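Local coordinates for protein glucosamine kinase (Streptacidiphilus jiangxiensis, PDB 6HWJ) that catalyses the ATP- and magnesium-dependent phosphorylation of D-glucosamine to D-glucosamine 6-phosphate and, to a lesser extent, also acts on glucose, at residues P3-L8 with L38-E43; W58-V63 with V70-P75; A227-A232 with A336-G341; T382-L387 with D391-R396. All blocks are in the same frame, centred on the assembly; numbering follows the deposited sequence.

Contact 1 of 4, residues P3-L8 with L38-E43; sequences PNWSEL and LLDLGE
With Trp5 CG turned anti to its own carbonyl carbon (chi1 -73°) and Leu38 CG anti to its backbone nitrogen (chi1 -170°), the indole and the isobutyl group are brought together at about a right angle. The contact packs the first turn of the N-terminal helix 5-11 against strand 34-42 of the antiparallel N-terminal sheet, and that turn begins with a capping box. Leu38 packs over one face of the five-membered part of the indole. Its CD1 lies 3.9 Å from the centroid of the Trp5 five-membered ring and close to the ring normal, the geometry of a CH-pi contact, while Leu38 CG comes within 3.7 Å of Trp5 CG. Asp40 approaches the rim of the same ring near its plane, with the carboxylate turned almost perpendicular to it; Asp40 OD2 stays 3.9 Å from Trp5 NE1 and is not hydrogen-bonded to it. The other Asp40 oxygen turns back on its own strand and accepts from Gly42 N in an Asx turn. Around the indole, Leu62 and Ala46 add apolar contacts from neighbouring strands, and Arg64 makes a cation-pi interaction. In the capping box the N-cap residue Asn4 and Glu7 exchange bonds: Asn4 N donates to the anti lone pair of Glu7 OE2 at 3.0 Å, and Glu7 N returns a 2.7 Å bond to Asn4 OD1, meeting it almost in line with the amide C=O.

Contact 2 of 4, residues W58-V63 with V70-P75; sequences WTVPLV and VRRSRP
Val63 and Arg71 form an antiparallel hydrogen-bonded pair, Val63 N to Arg71 O and Arg71 N to Val63 O both measuring 3.0 Å, and their side chains run side by side in the same direction. Each places a gamma carbon between its own backbone N and carbonyl carbon, Val63 CG1 at chi1 67° and Arg71 CG at chi1 64°. The Arg71 chain then extends, and its guanidinium lies with its centre over Val63 CG1, 3.8 Å from Arg71 CZ. Asp77 and Asp65 take the charge in salt bridges. Arg72 leaves its strand with CG anti to the backbone N (chi1 -172°) and stays extended to NE, which lays one face of its guanidinium over the Pro61 ring, Arg72 NH2 being 3.7 Å from Pro61 CD. One water accepts from Arg72 NE and another from Arg72 NH2, both 2.7 Å from Thr59 O, while Glu122 pairs with NH1. Beyond the strand, Ser73 N donates to Pro61 O at 2.8 Å from above the carbonyl plane, and Ser73 OG is hydrogen-bonded to Thr79 OG1. Leu62 CD2 meets Val70 CG2 at 3.9 Å. This beta hairpin of strands 57-65 and 69-72 lies next to strand 45-51; helix 5-11 covers Leu62 and Val70, whereas helix 79-88 places Thr79 against Pro61 and Val63.

Contact 3 of 4, residues A227-A232 with A336-G341; sequences ARMHAA and ALDVVG
His230 and Asp338 form a His-carboxylate hydrogen bond that bridges two nearly antiparallel helices of the helical C-terminal part of the kinase, helix 212-234 and helix 335-356. The short helical segments run at 162° to each other with axes 11.1 Å apart, a separation spanned by side chains.

The polar interaction is led by His230 NE2, which donates to Asp338 OD2 over 2.7 Å. The bond is nearly straight, with an N-H...O angle of 163°, and uses the anti lone pair of the carboxylate oxygen. Ring and carboxylate are almost coplanar, and the acceptor lies within the imidazole plane. Both groups are held at further points: Tyr380 OH is bonded to His230 ND1, which leaves the ring gripped at both nitrogens, while the backbone amides of His298 and Gly299 donate to Asp338 OD2 and OD1. These amides satisfy the oxygens of a buried carboxylate. They also connect it to the chain just before Asp300, a D-glucosamine-binding residue whose side chain is about 7 Å from that of Asp338, consistent with a second-shell position.

Van der Waals contacts are fewer. Val339 CG2 stands near the plane of the imidazole at its edge, 4.3 Å from His230 CE1, an apolar approach. Met229 leaves its helix with CG anti to the backbone N, runs extended as far as SD and bends at its last torsion, and this turn makes a methyl-to-oxygen packing contact, Met229 CE lying 3.6 Å from Asp338 OD2.

Contact 4 of 4, residues T382-L387 with D391-R396; sequences TTLARL and DLFDDR
The connection between helix 362-386 and helix 398-416 folds back on the C-terminal end of the first helix, and within the segments 382-387 and 391-396 Leu384 carries the packing against Leu392 and Phe393. Leu384 CG is anti to its carbonyl carbon (chi1 -76°), directing both methyls at the returning chain. Leu384 CD1 reaches Phe393 CB at 3.6 Å and Leu392 CD1 at 3.9 Å, while Leu384 CD2 comes within 4.1 Å of Leu392 CD2. The two leucines thus meet methyl to methyl, whereas Phe393 offers its beta carbon and its ring leads away from Leu384, to pack edge-to-face with Tyr380. Leu392 also touches His230, and Ala227 touches Leu384, so helix 212-234 adjoins the same apolar group.

Further along the loop, Asp394 and Arg396 fix the turn ahead of helix 398-416. Asp394 OD1 accepts from Arg396 N at 3.2 Å, closing an Asx turn from above the carboxylate plane. Thr292 OG1 is a further partner of Asp394 OD2. The Arg396 guanidinium grips the same carboxylate side-on: Arg396 NE donates to the syn lone pair of Asp394 OD1 at 2.9 Å, and Arg396 NH2 makes a 2.6 Å salt bridge with Asp394 OD2, which lies only 3° out of the guanidinium plane.

Overall arrangement
The four contacts form two pairs on opposite sides of the chain's centre. Contacts 1 and 2 have centres 11 Å apart and share the N-terminal sheet, where Trp5 CZ3 lies 3.9 Å from Leu62 CB. Contacts 3 and 4, with centres 9 Å apart, join in the helical part, where His230 CB is 3.8 Å from Leu392 CD1. Between the pairs, nearest atoms are at least about 24 Å apart. Contact 3 is nearest the sugar site, its Met229 side chain also being about 8 Å from that of the magnesium ligand Gln305. In contact 2, the Arg72 side chain is about 10 Å from that of Lys133, an inferred ATP-binding residue. Contacts 1 and 4 lie away from the annotated sites.

Contact 1 of 4, residues P3-L8 with L38-E43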
loop_
_atom_site.group_PDB
_atom_site.type_symbol
_atom_site.label_atom_id
_atom_site.label_comp_id
_atom_site.label_asym_id
_atom_site.label_seq_id
_atom_site.Cartn_x
_atom_site.Cartn_y
_atom_site.Cartn_z
ATOM N N PRO A 3 25.960 29.530 10.646
ATOM C CA PRO A 3 24.818 29.260 11.522
ATOM C C PRO A 3 24.643 27.762 11.711
ATOM O O PRO A 3 25.129 26.940 10.925
ATOM C CB PRO A 3 23.625 29.877 10.777
ATOM C CG PRO A 3 24.222 30.832 9.796
ATOM C CD PRO A 3 25.561 30.261 9.425
ATOM N N ASN A 4 23.965 27.406 12.794
ATOM C CA ASN A 4 23.543 26.030 12.940
ATOM C C ASN A 4 22.410 25.747 11.951
ATOM O O ASN A 4 21.882 26.646 11.287
ATOM C CB ASN A 4 23.120 25.747 14.376
ATOM C CG ASN A 4 22.010 26.650 14.843
ATOM O OD1 ASN A 4 21.174 27.087 14.060
ATOM N ND2 ASN A 4 21.999 26.942 16.133
ATOM N N TRP A 5 22.042 24.472 11.856
ATOM C CA TRP A 5 20.974 24.092 10.943
ATOM C C TRP A 5 19.678 24.821 11.270
ATOM O O TRP A 5 18.929 25.194 10.363
ATOM C CB TRP A 5 20.759 22.584 10.999
ATOM C CG TRP A 5 21.822 21.763 10.341
ATOM C CD1 TRP A 5 22.847 21.106 10.959
ATOM C CD2 TRP A 5 21.955 21.482 8.944
ATOM N NE1 TRP A 5 23.587 20.433 10.042
ATOM C CE2 TRP A 5 23.067 20.641 8.795
ATOM C CE3 TRP A 5 21.239 21.860 7.806
ATOM C CZ2 TRP A 5 23.495 20.175 7.555
ATOM C CZ3 TRP A 5 21.657 21.393 6.581
ATOM C CH2 TRP A 5 22.776 20.563 6.462
ATOM N N SER A 6 19.395 25.033 12.563
ATOM C CA SER A 6 18.162 25.704 12.958
ATOM C C SER A 6 18.087 27.112 12.383
ATOM O O SER A 6 17.042 27.529 11.878
ATOM C CB SER A 6 18.047 25.764 14.490
ATOM O OG SER A 6 18.103 24.458 15.048
ATOM N N GLU A 7 19.181 27.869 12.485
ATOM C CA GLU A 7 19.197 29.234 11.971
ATOM C C GLU A 7 19.110 29.260 10.453
ATOM O O GLU A 7 18.487 30.156 9.877
ATOM C CB GLU A 7 20.469 29.957 12.418
ATOM C CG GLU A 7 20.634 30.123 13.912
ATOM C CD GLU A 7 22.018 30.657 14.269
ATOM O OE1 GLU A 7 22.122 31.831 14.690
ATOM O OE2 GLU A 7 23.006 29.906 14.107
ATOM N N LEU A 8 19.752 28.307 9.779
ATOM C CA LEU A 8 19.647 28.252 8.327
ATOM C C LEU A 8 18.209 27.977 7.899
ATOM O O LEU A 8 17.712 28.585 6.948
ATOM C CB LEU A 8 20.587 27.181 7.762
ATOM C CG LEU A 8 22.084 27.507 7.741
ATOM C CD1 LEU A 8 22.867 26.261 7.317
ATOM C CD2 LEU A 8 22.418 28.681 6.817
ATOM N N LEU A 38 16.809 17.247 13.441
ATOM C CA LEU A 38 17.829 17.269 12.393
ATOM C C LEU A 38 18.752 16.073 12.573
ATOM O O LEU A 38 19.378 15.917 13.630
ATOM C CB LEU A 38 18.608 18.583 12.466
ATOM C CG LEU A 38 19.570 18.963 11.332
ATOM C CD1 LEU A 38 20.776 18.022 11.289
ATOM C CD2 LEU A 38 18.825 18.979 10.009
ATOM N N LEU A 39 18.804 15.213 11.561
ATOM C CA LEU A 39 19.750 14.124 11.491
ATOM C C LEU A 39 20.901 14.545 10.580
ATOM O O LEU A 39 20.714 14.712 9.374
ATOM C CB LEU A 39 19.092 12.857 10.964
ATOM C CG LEU A 39 20.074 11.679 10.753
ATOM C CD1 LEU A 39 20.621 11.203 12.089
ATOM C CD2 LEU A 39 19.379 10.554 10.020
ATOM N N ASP A 40 22.083 14.726 11.160
ATOM C CA ASP A 40 23.257 15.166 10.410
ATOM C C ASP A 40 23.859 13.965 9.692
ATOM O O ASP A 40 24.222 12.969 10.331
ATOM C CB ASP A 40 24.257 15.807 11.360
ATOM C CG ASP A 40 25.404 16.505 10.628
ATOM O OD1 ASP A 40 25.774 16.081 9.514
ATOM O OD2 ASP A 40 25.928 17.497 11.194
ATOM N N LEU A 41 23.948 14.043 8.360
ATOM C CA LEU A 41 24.497 12.947 7.573
ATOM C C LEU A 41 25.939 13.194 7.149
ATOM O O LEU A 41 26.498 12.371 6.427
ATOM C CB LEU A 41 23.637 12.693 6.329
ATOM C CG LEU A 41 22.195 12.247 6.577
ATOM C CD1 LEU A 41 21.406 12.251 5.272
ATOM C CD2 LEU A 41 22.147 10.886 7.220
ATOM N N GLY A 42 26.535 14.300 7.558
ATOM C CA GLY A 42 27.919 14.614 7.231
ATOM C C GLY A 42 28.057 15.358 5.930
ATOM O O GLY A 42 27.206 15.276 5.030
ATOM N N GLU A 43 29.157 16.112 5.830
ATOM C CA GLU A 43 29.581 16.749 4.577
ATOM C C GLU A 43 28.513 17.688 4.014
ATOM O O GLU A 43 28.368 17.835 2.795
ATOM C CB GLU A 43 29.968 15.701 3.524
ATOM C CG GLU A 43 31.017 14.695 4.002
ATOM C CD GLU A 43 31.581 13.846 2.863
ATOM O OE1 GLU A 43 32.759 14.031 2.524
ATOM O OE2 GLU A 43 30.850 13.025 2.291
#

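Contact 2 of 4, residues W58-V63 with V70-P75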
loop_
_atom_site.group_PDB
_atom_site.type_symbol
_atom_site.label_atom_id
_atom_site.label_comp_id
_atom_site.label_asym_id
_atom_site.label_seq_id
_atom_site.Cartn_x
_atom_site.Cartn_y
_atom_site.Cartn_z
ATOM N N TRP A 58 7.056 18.554 7.851
ATOM C CA TRP A 58 7.628 18.096 6.600
ATOM C C TRP A 58 8.941 17.359 6.835
ATOM O O TRP A 58 9.739 17.760 7.681
ATOM C CB TRP A 58 7.920 19.288 5.655
ATOM C CG TRP A 58 6.771 20.234 5.466
ATOM C CD1 TRP A 58 6.365 21.227 6.328
ATOM C CD2 TRP A 58 5.896 20.294 4.342
ATOM N NE1 TRP A 58 5.294 21.897 5.794
ATOM C CE2 TRP A 58 4.981 21.338 4.581
ATOM C CE3 TRP A 58 5.786 19.551 3.159
ATOM C CZ2 TRP A 58 3.960 21.661 3.680
ATOM C CZ3 TRP A 58 4.779 19.888 2.259
ATOM C CH2 TRP A 58 3.884 20.923 2.525
ATOM N N THR A 59 9.173 16.309 6.062
ATOM C CA THR A 59 10.494 15.695 5.952
ATOM C C THR A 59 11.227 16.412 4.835
ATOM O O THR A 59 10.726 16.470 3.710
ATOM C CB THR A 59 10.419 14.204 5.637
ATOM O OG1 THR A 59 9.662 13.543 6.648
ATOM C CG2 THR A 59 11.828 13.578 5.553
ATOM N N VAL A 60 12.410 16.938 5.137
ATOM C CA VAL A 60 13.147 17.689 4.129
ATOM C C VAL A 60 14.574 17.173 4.043
ATOM O O VAL A 60 15.330 17.320 5.018
ATOM C CB VAL A 60 13.146 19.196 4.442
ATOM C CG1 VAL A 60 13.734 19.941 3.251
ATOM C CG2 VAL A 60 11.730 19.691 4.753
ATOM N N PRO A 61 14.990 16.579 2.916
ATOM C CA PRO A 61 16.417 16.327 2.721
ATOM C C PRO A 61 17.114 17.642 2.445
ATOM O O PRO A 61 16.706 18.400 1.563
ATOM C CB PRO A 61 16.457 15.382 1.506
ATOM C CG PRO A 61 15.256 15.787 0.704
ATOM C CD PRO A 61 14.198 16.220 1.720
ATOM N N LEU A 62 18.159 17.922 3.213
ATOM C CA LEU A 62 18.794 19.221 3.192
ATOM C C LEU A 62 20.252 19.116 2.771
ATOM O O LEU A 62 20.954 18.141 3.080
ATOM C CB LEU A 62 18.721 19.895 4.571
ATOM C CG LEU A 62 17.313 20.269 5.020
ATOM C CD1 LEU A 62 17.317 20.451 6.535
ATOM C CD2 LEU A 62 16.821 21.533 4.330
ATOM N N VAL A 63 20.707 20.156 2.092
ATOM C CA VAL A 63 22.115 20.281 1.714
ATOM C C VAL A 63 22.529 21.732 1.889
ATOM O O VAL A 63 21.828 22.657 1.451
ATOM C CB VAL A 63 22.360 19.796 0.274
ATOM C CG1 VAL A 63 21.684 20.725 -0.715
ATOM C CG2 VAL A 63 23.863 19.689 -0.004
ATOM N N VAL A 70 21.225 27.146 2.539
ATOM C CA VAL A 70 20.702 25.790 2.577
ATOM C C VAL A 70 19.647 25.680 1.491
ATOM O O VAL A 70 18.976 26.651 1.147
ATOM C CB VAL A 70 20.131 25.422 3.956
ATOM C CG1 VAL A 70 18.847 26.223 4.227
ATOM C CG2 VAL A 70 19.858 23.938 4.043
ATOM N N ARG A 71 19.501 24.493 0.935
ATOM C CA ARG A 71 18.407 24.230 0.018
ATOM C C ARG A 71 17.999 22.773 0.139
ATOM O O ARG A 71 18.677 21.963 0.767
ATOM C CB ARG A 71 18.796 24.593 -1.416
ATOM C CG ARG A 71 19.923 23.760 -1.971
ATOM C CD ARG A 71 20.344 24.237 -3.387
ATOM N NE ARG A 71 21.551 23.547 -3.820
ATOM C CZ ARG A 71 21.584 22.277 -4.217
ATOM N NH1 ARG A 71 20.464 21.557 -4.247
ATOM N NH2 ARG A 71 22.727 21.723 -4.590
ATOM N N ARG A 72 16.860 22.454 -0.450
ATOM C CA ARG A 72 16.369 21.088 -0.460
ATOM C C ARG A 72 17.182 20.262 -1.446
ATOM O O ARG A 72 17.390 20.668 -2.596
ATOM C CB ARG A 72 14.883 21.051 -0.830
ATOM C CG ARG A 72 14.281 19.675 -0.666
ATOM C CD ARG A 72 12.824 19.604 -1.157
ATOM N NE ARG A 72 12.216 18.327 -0.781
ATOM C CZ ARG A 72 12.373 17.202 -1.467
ATOM N NH1 ARG A 72 13.106 17.189 -2.581
ATOM N NH2 ARG A 72 11.792 16.078 -1.047
ATOM N N SER A 73 17.659 19.112 -0.985
ATOM C CA SER A 73 18.461 18.248 -1.827
ATOM C C SER A 73 17.706 17.818 -3.073
ATOM O O SER A 73 16.503 17.541 -3.033
ATOM C CB SER A 73 18.896 17.022 -1.024
ATOM O OG SER A 73 19.276 17.453 0.270
ATOM N N ARG A 74 18.441 17.746 -4.189
ATOM C CA ARG A 74 17.978 17.224 -5.462
ATOM C C ARG A 74 18.763 15.971 -5.830
ATOM O O ARG A 74 19.898 15.799 -5.368
ATOM C CB ARG A 74 18.159 18.273 -6.574
ATOM C CG ARG A 74 17.370 19.558 -6.363
ATOM C CD ARG A 74 17.863 20.658 -7.287
ATOM N NE ARG A 74 17.191 21.930 -7.030
ATOM C CZ ARG A 74 17.616 23.110 -7.472
ATOM N NH1 ARG A 74 18.724 23.197 -8.197
ATOM N NH2 ARG A 74 16.933 24.208 -7.184
ATOM N N PRO A 75 18.192 15.075 -6.629
ATOM C CA PRO A 75 18.974 13.941 -7.125
ATOM C C PRO A 75 20.271 14.409 -7.756
ATOM O O PRO A 75 20.291 15.343 -8.557
ATOM C CB PRO A 75 18.037 13.292 -8.153
ATOM C CG PRO A 75 16.678 13.648 -7.689
ATOM C CD PRO A 75 16.804 15.044 -7.127
HETATM O O HOH W 1 10.573 18.039 1.505
HETATM O O HOH W 2 11.096 15.154 1.409
#

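Contact 3 of 4, residues A227-A232 with A336-G341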
loop_
_atom_site.group_PDB
_atom_site.type_symbol
_atom_site.label_atom_id
_atom_site.label_comp_id
_atom_site.label_asym_id
_atom_site.label_seq_id
_atom_site.Cartn_x
_atom_site.Cartn_y
_atom_site.Cartn_z
ATOM N N ALA A 227 -0.052 -15.466 2.964
ATOM C CA ALA A 227 0.014 -16.172 4.242
ATOM C C ALA A 227 1.348 -15.950 4.942
ATOM O O ALA A 227 1.392 -15.737 6.167
ATOM C CB ALA A 227 -0.236 -17.671 4.040
ATOM N N ARG A 228 2.448 -15.989 4.189
ATOM C CA ARG A 228 3.754 -15.678 4.760
ATOM C C ARG A 228 3.788 -14.240 5.275
ATOM O O ARG A 228 4.358 -13.960 6.343
ATOM C CB ARG A 228 4.851 -15.891 3.715
ATOM C CG ARG A 228 5.056 -17.348 3.301
ATOM C CD ARG A 228 5.993 -17.441 2.091
ATOM N NE ARG A 228 6.318 -18.841 1.792
ATOM C CZ ARG A 228 6.979 -19.242 0.708
ATOM N NH1 ARG A 228 7.371 -18.360 -0.209
ATOM N NH2 ARG A 228 7.234 -20.528 0.531
ATOM N N MET A 229 3.230 -13.315 4.499
ATOM C CA MET A 229 3.148 -11.912 4.906
ATOM C C MET A 229 2.365 -11.772 6.211
ATOM O O MET A 229 2.851 -11.163 7.178
ATOM C CB MET A 229 2.499 -11.100 3.778
ATOM C CG MET A 229 2.420 -9.599 4.026
ATOM S SD MET A 229 1.578 -8.746 2.651
ATOM C CE MET A 229 -0.129 -9.159 3.000
ATOM N N HIS A 230 1.165 -12.372 6.276
ATOM C CA HIS A 230 0.348 -12.232 7.482
ATOM C C HIS A 230 1.001 -12.889 8.695
ATOM O O HIS A 230 0.955 -12.348 9.804
ATOM C CB HIS A 230 -1.048 -12.813 7.249
ATOM C CG HIS A 230 -1.911 -11.971 6.374
ATOM N ND1 HIS A 230 -3.032 -12.463 5.740
ATOM C CD2 HIS A 230 -1.827 -10.666 6.033
ATOM C CE1 HIS A 230 -3.595 -11.492 5.047
ATOM N NE2 HIS A 230 -2.876 -10.394 5.205
ATOM N N ALA A 231 1.609 -14.057 8.512
ATOM C CA ALA A 231 2.256 -14.731 9.629
ATOM C C ALA A 231 3.345 -13.859 10.233
ATOM O O ALA A 231 3.511 -13.816 11.455
ATOM C CB ALA A 231 2.830 -16.078 9.180
ATOM N N ALA A 232 4.102 -13.157 9.392
ATOM C CA ALA A 232 5.151 -12.285 9.890
ATOM C C ALA A 232 4.568 -11.053 10.567
ATOM O O ALA A 232 5.045 -10.641 11.628
ATOM C CB ALA A 232 6.079 -11.847 8.739
ATOM N N ALA A 336 -8.453 -11.205 6.781
ATOM C CA ALA A 336 -9.339 -11.508 5.673
ATOM C C ALA A 336 -9.545 -10.310 4.756
ATOM O O ALA A 336 -9.913 -10.489 3.588
ATOM C CB ALA A 336 -10.687 -12.007 6.193
ATOM N N LEU A 337 -9.318 -9.092 5.249
ATOM C CA LEU A 337 -9.408 -7.924 4.386
ATOM C C LEU A 337 -8.399 -7.998 3.241
ATOM O O LEU A 337 -8.742 -7.752 2.076
ATOM C CB LEU A 337 -9.195 -6.649 5.210
ATOM C CG LEU A 337 -9.191 -5.363 4.380
ATOM C CD1 LEU A 337 -10.594 -5.072 3.843
ATOM C CD2 LEU A 337 -8.689 -4.169 5.218
ATOM N N ASP A 338 -7.136 -8.323 3.548
ATOM C CA ASP A 338 -6.157 -8.516 2.473
ATOM C C ASP A 338 -6.578 -9.664 1.572
ATOM O O ASP A 338 -6.377 -9.616 0.348
ATOM C CB ASP A 338 -4.759 -8.801 3.026
ATOM C CG ASP A 338 -4.106 -7.594 3.694
ATOM O OD1 ASP A 338 -4.497 -6.431 3.432
ATOM O OD2 ASP A 338 -3.161 -7.832 4.482
ATOM N N VAL A 339 -7.113 -10.734 2.169
ATOM C CA VAL A 339 -7.500 -11.914 1.392
ATOM C C VAL A 339 -8.531 -11.532 0.344
ATOM O O VAL A 339 -8.377 -11.858 -0.837
ATOM C CB VAL A 339 -8.028 -13.020 2.319
ATOM C CG1 VAL A 339 -8.689 -14.110 1.524
ATOM C CG2 VAL A 339 -6.904 -13.586 3.184
ATOM N N VAL A 340 -9.588 -10.812 0.757
ATOM C CA VAL A 340 -10.639 -10.467 -0.189
ATOM C C VAL A 340 -10.147 -9.439 -1.188
ATOM O O VAL A 340 -10.603 -9.415 -2.336
ATOM C CB VAL A 340 -11.912 -9.970 0.528
ATOM C CG1 VAL A 340 -12.472 -11.057 1.435
ATOM C CG2 VAL A 340 -11.656 -8.675 1.286
ATOM N N GLY A 341 -9.250 -8.556 -0.778
ATOM C CA GLY A 341 -8.655 -7.615 -1.731
ATOM C C GLY A 341 -7.973 -8.335 -2.887
ATOM O O GLY A 341 -8.161 -7.982 -4.051
#

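Contact 4 of 4, residues T382-L387 with D391-R396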
loop_
_atom_site.group_PDB
_atom_site.type_symbol
_atom_site.label_atom_id
_atom_site.label_comp_id
_atom_site.label_asym_id
_atom_site.label_seq_id
_atom_site.Cartn_x
_atom_site.Cartn_y
_atom_site.Cartn_z
ATOM N N THR A 382 -3.258 -23.537 3.489
ATOM C CA THR A 382 -2.195 -24.524 3.683
ATOM C C THR A 382 -0.935 -23.872 4.241
ATOM O O THR A 382 -0.287 -24.420 5.138
ATOM C CB THR A 382 -1.888 -25.238 2.368
ATOM O OG1 THR A 382 -3.078 -25.830 1.856
ATOM C CG2 THR A 382 -0.850 -26.342 2.571
ATOM N N THR A 383 -0.567 -22.703 3.718
ATOM C CA THR A 383 0.636 -22.025 4.202
ATOM C C THR A 383 0.456 -21.515 5.628
ATOM O O THR A 383 1.343 -21.710 6.481
ATOM C CB THR A 383 1.016 -20.901 3.248
ATOM O OG1 THR A 383 1.285 -21.447 1.952
ATOM C CG2 THR A 383 2.269 -20.160 3.741
ATOM N N LEU A 384 -0.697 -20.897 5.931
ATOM C CA LEU A 384 -0.946 -20.505 7.319
ATOM C C LEU A 384 -0.803 -21.701 8.260
ATOM O O LEU A 384 -0.229 -21.583 9.349
ATOM C CB LEU A 384 -2.329 -19.895 7.484
ATOM C CG LEU A 384 -2.549 -18.471 6.991
ATOM C CD1 LEU A 384 -3.961 -18.001 7.402
ATOM C CD2 LEU A 384 -1.506 -17.509 7.531
ATOM N N ALA A 385 -1.325 -22.866 7.859
ATOM C CA ALA A 385 -1.236 -24.039 8.720
ATOM C C ALA A 385 0.213 -24.511 8.849
ATOM O O ALA A 385 0.672 -24.847 9.947
ATOM C CB ALA A 385 -2.122 -25.165 8.177
ATOM N N ARG A 386 0.951 -24.529 7.742
ATOM C CA ARG A 386 2.371 -24.876 7.796
ATOM C C ARG A 386 3.142 -23.946 8.726
ATOM O O ARG A 386 4.121 -24.364 9.353
ATOM C CB ARG A 386 2.958 -24.826 6.389
ATOM C CG ARG A 386 4.357 -25.353 6.265
ATOM C CD ARG A 386 4.809 -25.363 4.798
ATOM N NE ARG A 386 5.981 -26.213 4.606
ATOM C CZ ARG A 386 6.564 -26.434 3.429
ATOM N NH1 ARG A 386 6.082 -25.873 2.328
ATOM N NH2 ARG A 386 7.630 -27.226 3.360
ATOM N N LEU A 387 2.724 -22.691 8.830
ATOM C CA LEU A 387 3.370 -21.722 9.701
ATOM C C LEU A 387 2.712 -21.635 11.077
ATOM O O LEU A 387 3.043 -20.732 11.848
ATOM C CB LEU A 387 3.358 -20.331 9.039
ATOM C CG LEU A 387 4.054 -20.268 7.681
ATOM C CD1 LEU A 387 3.864 -18.914 7.034
ATOM C CD2 LEU A 387 5.540 -20.583 7.817
ATOM N N ASP A 391 -5.076 -19.244 12.992
ATOM C CA ASP A 391 -6.118 -18.513 13.703
ATOM C C ASP A 391 -6.187 -17.027 13.359
ATOM O O ASP A 391 -7.090 -16.341 13.848
ATOM C CB ASP A 391 -5.919 -18.669 15.219
ATOM C CG ASP A 391 -4.490 -18.391 15.656
ATOM O OD1 ASP A 391 -3.664 -17.995 14.804
ATOM O OD2 ASP A 391 -4.190 -18.579 16.856
ATOM N N LEU A 392 -5.267 -16.495 12.550
ATOM C CA LEU A 392 -5.399 -15.100 12.165
ATOM C C LEU A 392 -6.425 -14.902 11.066
ATOM O O LEU A 392 -6.875 -13.769 10.849
ATOM C CB LEU A 392 -4.032 -14.548 11.735
ATOM C CG LEU A 392 -3.333 -15.152 10.539
ATOM C CD1 LEU A 392 -3.812 -14.528 9.239
ATOM C CD2 LEU A 392 -1.821 -14.989 10.704
ATOM N N PHE A 393 -6.835 -15.975 10.396
ATOM C CA PHE A 393 -7.780 -15.908 9.282
ATOM C C PHE A 393 -9.159 -16.347 9.771
ATOM O O PHE A 393 -9.353 -17.510 10.123
ATOM C CB PHE A 393 -7.286 -16.776 8.121
ATOM C CG PHE A 393 -8.214 -16.780 6.926
ATOM C CD1 PHE A 393 -8.705 -15.592 6.409
ATOM C CD2 PHE A 393 -8.585 -17.970 6.326
ATOM C CE1 PHE A 393 -9.554 -15.591 5.333
ATOM C CE2 PHE A 393 -9.436 -17.966 5.231
ATOM C CZ PHE A 393 -9.919 -16.778 4.737
ATOM N N ASP A 394 -10.106 -15.405 9.813
ATOM C CA ASP A 394 -11.512 -15.686 10.154
ATOM C C ASP A 394 -12.314 -15.626 8.855
ATOM O O ASP A 394 -12.658 -14.537 8.375
ATOM C CB ASP A 394 -12.022 -14.684 11.180
ATOM C CG ASP A 394 -13.425 -15.019 11.694
ATOM O OD1 ASP A 394 -14.101 -15.894 11.108
ATOM O OD2 ASP A 394 -13.856 -14.374 12.672
ATOM N N ASP A 395 -12.606 -16.799 8.279
ATOM C CA ASP A 395 -13.225 -16.844 6.960
ATOM C C ASP A 395 -14.722 -16.562 6.998
ATOM O O ASP A 395 -15.351 -16.473 5.936
ATOM C CB ASP A 395 -12.957 -18.187 6.273
ATOM C CG ASP A 395 -13.393 -19.372 7.105
ATOM O OD1 ASP A 395 -14.123 -19.180 8.100
ATOM O OD2 ASP A 395 -12.979 -20.495 6.759
ATOM N N ARG A 396 -15.308 -16.390 8.178
ATOM C CA ARG A 396 -16.660 -15.841 8.235
ATOM C C ARG A 396 -16.727 -14.461 7.601
ATOM O O ARG A 396 -17.794 -14.047 7.151
ATOM C CB ARG A 396 -17.146 -15.774 9.683
ATOM C CG ARG A 396 -17.216 -17.140 10.373
ATOM C CD ARG A 396 -17.540 -16.981 11.845
ATOM N NE ARG A 396 -16.562 -16.139 12.531
ATOM C CZ ARG A 396 -16.704 -15.686 13.770
ATOM N NH1 ARG A 396 -17.788 -15.998 14.473
ATOM N NH2 ARG A 396 -15.762 -14.926 14.305
#